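Long-range contact in 3-guanidinopropionase (Pseudomonas aeruginosa, PDB 3NIQ), which hydrolyses 3-guanidinopropanoate to beta-alanine and urea, using two manganese ions in each subunit of a homohexamer: residues G143-D148 and G233-S238. Numbering follows the deposited sequence.
Sequences GMVHFD and GPTYVS. With MN (manganese (II) ion), chain D; MN (manganese (II) ion), chain E.
Residues 143-147 and 235-238 run as neighbouring parallel strands, their axes 21° apart, and five backbone hydrogen bonds join 143-147 to 234-238. Gly143 and Val145 each give N-H to one residue and take N-H from another: Gly143 N to Pro234 O, Tyr236 N to Gly143 O, Val145 N to Tyr236 O and Ser238 N to Val145 O. The last bond runs from Phe147 N to Ser238 O at 3.0 Å, nearly along the C=O axis.

Met144, His146, Tyr236 and Ser238 share one face of the sheet. With CG anti to the backbone N (chi1 175°), Met144 SD comes 4.0 Å from Ser238 CB. The His146 ring turns an edge to the strand, with CD2 3.6 Å from Ser238 O. Ser238 OG hydrogen-bonds to His126 NE2 and Asp281 OD1, and Tyr236 OH to Asp281 OD2. His126 binds manganese through ND1, so Ser238 is a second-shell partner of a metal ligand. Val145, Thr235 and Val237 lie on the other face. Phe147 CE2 meets Val237 CG1 at 3.8 Å, with the methyl at the ring edge.

Just past the strand, Asp148 bridges both manganese ions, as does a water. Asp148 OD1 binds the manganese ion of chain E at 2.1 Å, and Asp148 OD2 that of chain D at 2.2 Å. His146 NE2 donates to the anti lone pair of Asp148 OD2 at 2.8 Å, a bent second-shell bond (137° at the hydrogen) that would help to orient the carboxylate. His146 ND1 is held by Gln185. His126, His150, Asp152, Asp240 and Asp242 complete the protein ligands, placing this binuclear site at the C-terminal ends of the strands, as in other arginase-family enzymes.

The pair lies inside the parallel sheet, between strands 183-188 and 277-283. Helix 129-136 covers the Met144 and Tyr236 face through Phe133, Ile132 and Leu136.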
ATOM      1  N   GLY A 143     -36.115  -3.047 -19.441  1.00 19.16           N
ATOM      2  CA  GLY A 143     -35.305  -4.255 -19.602  1.00 18.89           C
ATOM      3  C   GLY A 143     -33.909  -3.969 -19.023  1.00 19.37           C
ATOM      4  O   GLY A 143     -33.574  -2.802 -18.734  1.00 19.22           O
ATOM      5  N   MET A 144     -33.085  -4.997 -18.839  1.00 18.52           N
ATOM      6  CA  MET A 144     -31.719  -4.744 -18.334  1.00 18.29           C
ATOM      7  C   MET A 144     -30.695  -5.786 -18.769  1.00 18.64           C
ATOM      8  O   MET A 144     -31.007  -6.961 -18.855  1.00 19.36           O
ATOM      9  CB  MET A 144     -31.738  -4.612 -16.807  1.00 17.13           C
ATOM     10  CG  MET A 144     -30.358  -4.457 -16.146  1.00 18.09           C
ATOM     11  SD  MET A 144     -30.464  -4.257 -14.358  1.00 20.37           S
ATOM     12  CE  MET A 144     -30.970  -5.890 -13.835  1.00 18.19           C
ATOM     13  N   VAL A 145     -29.489  -5.318 -19.091  1.00 18.10           N
ATOM     14  CA  VAL A 145     -28.301  -6.155 -19.169  1.00 17.01           C
ATOM     15  C   VAL A 145     -27.501  -5.824 -17.908  1.00 17.59           C
ATOM     16  O   VAL A 145     -27.078  -4.694 -17.715  1.00 17.52           O
ATOM     17  CB  VAL A 145     -27.421  -5.832 -20.397  1.00 18.35           C
ATOM     18  CG1 VAL A 145     -26.182  -6.772 -20.428  1.00 16.54           C
ATOM     19  CG2 VAL A 145     -28.214  -5.967 -21.722  1.00 19.43           C
ATOM     20  N   HIS A 146     -27.303  -6.823 -17.061  1.00 17.57           N
ATOM     21  CA  HIS A 146     -26.740  -6.646 -15.731  1.00 17.54           C
ATOM     22  C   HIS A 146     -25.473  -7.517 -15.606  1.00 17.25           C
ATOM     23  O   HIS A 146     -25.543  -8.739 -15.689  1.00 18.22           O
ATOM     24  CB  HIS A 146     -27.816  -7.069 -14.719  1.00 18.03           C
ATOM     25  CG  HIS A 146     -27.355  -7.131 -13.297  1.00 19.06           C
ATOM     26  ND1 HIS A 146     -27.861  -8.044 -12.394  1.00 18.69           N
ATOM     27  CD2 HIS A 146     -26.443  -6.394 -12.615  1.00 18.83           C
ATOM     28  CE1 HIS A 146     -27.273  -7.880 -11.220  1.00 19.70           C
ATOM     29  NE2 HIS A 146     -26.408  -6.882 -11.327  1.00 20.70           N
ATOM     30  N   PHE A 147     -24.321  -6.878 -15.448  1.00 17.06           N
ATOM     31  CA  PHE A 147     -23.026  -7.570 -15.302  1.00 16.52           C
ATOM     32  C   PHE A 147     -22.697  -7.645 -13.814  1.00 16.99           C
ATOM     33  O   PHE A 147     -22.592  -6.602 -13.158  1.00 17.57           O
ATOM     34  CB  PHE A 147     -21.923  -6.752 -15.990  1.00 16.42           C
ATOM     35  CG  PHE A 147     -22.099  -6.612 -17.463  1.00 18.19           C
ATOM     36  CD1 PHE A 147     -21.503  -7.506 -18.327  1.00 21.16           C
ATOM     37  CD2 PHE A 147     -22.848  -5.564 -17.992  1.00 15.62           C
ATOM     38  CE1 PHE A 147     -21.661  -7.373 -19.721  1.00 23.79           C
ATOM     39  CE2 PHE A 147     -23.012  -5.421 -19.360  1.00 18.92           C
ATOM     40  CZ  PHE A 147     -22.418  -6.328 -20.235  1.00 21.39           C
ATOM     41  N   ASP A 148     -22.541  -8.851 -13.269  1.00 16.95           N
ATOM     42  CA  ASP A 148     -22.368  -8.990 -11.829  1.00 16.85           C
ATOM     43  C   ASP A 148     -21.855 -10.384 -11.449  1.00 18.37           C
ATOM     44  O   ASP A 148     -22.170 -11.376 -12.120  1.00 18.38           O
ATOM     45  CB  ASP A 148     -23.728  -8.743 -11.139  1.00 16.87           C
ATOM     46  CG  ASP A 148     -23.605  -8.192  -9.717  1.00 18.39           C
ATOM     47  OD1 ASP A 148     -22.801  -8.691  -8.902  1.00 16.33           O
ATOM     48  OD2 ASP A 148     -24.342  -7.250  -9.400  1.00 19.01           O
ATOM     49  N   GLY A 233     -36.629  -3.301 -26.927  1.00 22.52           N
ATOM     50  CA  GLY A 233     -37.269  -2.509 -25.857  1.00 21.49           C
ATOM     51  C   GLY A 233     -36.338  -1.590 -25.086  1.00 21.56           C
ATOM     52  O   GLY A 233     -35.105  -1.644 -25.258  1.00 20.69           O
ATOM     53  N   PRO A 234     -36.917  -0.705 -24.257  1.00 21.85           N
ATOM     54  CA  PRO A 234     -36.130   0.204 -23.415  1.00 22.04           C
ATOM     55  C   PRO A 234     -35.229  -0.602 -22.484  1.00 22.03           C
ATOM     56  O   PRO A 234     -35.706  -1.522 -21.810  1.00 21.67           O
ATOM     57  CB  PRO A 234     -37.195   0.945 -22.600  1.00 22.74           C
ATOM     58  CG  PRO A 234     -38.505   0.173 -22.824  1.00 21.70           C
ATOM     59  CD  PRO A 234     -38.371  -0.450 -24.146  1.00 22.15           C
ATOM     60  N   THR A 235     -33.938  -0.277 -22.462  1.00 21.64           N
ATOM     61  CA  THR A 235     -32.970  -1.139 -21.788  1.00 20.14           C
ATOM     62  C   THR A 235     -31.961  -0.358 -20.978  1.00 19.75           C
ATOM     63  O   THR A 235     -31.415   0.624 -21.444  1.00 19.63           O
ATOM     64  CB  THR A 235     -32.227  -2.036 -22.779  1.00 20.68           C
ATOM     65  OG1 THR A 235     -33.176  -2.795 -23.526  1.00 17.83           O
ATOM     66  CG2 THR A 235     -31.283  -2.995 -22.049  1.00 19.02           C
ATOM     67  N   TYR A 236     -31.732  -0.811 -19.748  1.00 19.38           N
ATOM     68  CA  TYR A 236     -30.783  -0.183 -18.861  1.00 18.65           C
ATOM     69  C   TYR A 236     -29.585  -1.106 -18.718  1.00 17.97           C
ATOM     70  O   TYR A 236     -29.730  -2.330 -18.670  1.00 17.56           O
ATOM     71  CB  TYR A 236     -31.458   0.042 -17.511  1.00 18.50           C
ATOM     72  CG  TYR A 236     -30.682   0.829 -16.485  1.00 18.25           C
ATOM     73  CD1 TYR A 236     -30.922   2.194 -16.302  1.00 19.16           C
ATOM     74  CD2 TYR A 236     -29.745   0.199 -15.639  1.00 19.05           C
ATOM     75  CE1 TYR A 236     -30.226   2.929 -15.328  1.00 18.67           C
ATOM     76  CE2 TYR A 236     -29.046   0.930 -14.657  1.00 18.67           C
ATOM     77  CZ  TYR A 236     -29.295   2.292 -14.509  1.00 19.33           C
ATOM     78  OH  TYR A 236     -28.632   3.030 -13.542  1.00 18.30           O
ATOM     79  N   VAL A 237     -28.391  -0.530 -18.626  1.00 17.72           N
ATOM     80  CA  VAL A 237     -27.203  -1.359 -18.375  1.00 16.82           C
ATOM     81  C   VAL A 237     -26.647  -1.058 -17.007  1.00 16.43           C
ATOM     82  O   VAL A 237     -26.304   0.080 -16.687  1.00 17.07           O
ATOM     83  CB  VAL A 237     -26.109  -1.154 -19.440  1.00 17.20           C
ATOM     84  CG1 VAL A 237     -24.931  -2.096 -19.172  1.00 16.55           C
ATOM     85  CG2 VAL A 237     -26.678  -1.387 -20.824  1.00 18.45           C
ATOM     86  N   SER A 238     -26.549  -2.084 -16.180  1.00 15.94           N
ATOM     87  CA  SER A 238     -26.002  -1.889 -14.870  1.00 17.32           C
ATOM     88  C   SER A 238     -24.747  -2.759 -14.702  1.00 17.39           C
ATOM     89  O   SER A 238     -24.810  -3.989 -14.792  1.00 17.27           O
ATOM     90  CB  SER A 238     -27.056  -2.241 -13.820  1.00 17.17           C
ATOM     91  OG  SER A 238     -26.540  -2.051 -12.523  1.00 19.39           O
TER
HETATM   92 MN    MN D1601     -24.308  -6.000  -7.574  1.00 24.47          MN
HETATM   93 MN    MN E1602     -21.924  -8.034  -7.127  1.00 24.40          MN
HETATM   94  O   HOH W   1     -23.753  -7.661  -5.903  1.00 24.87           O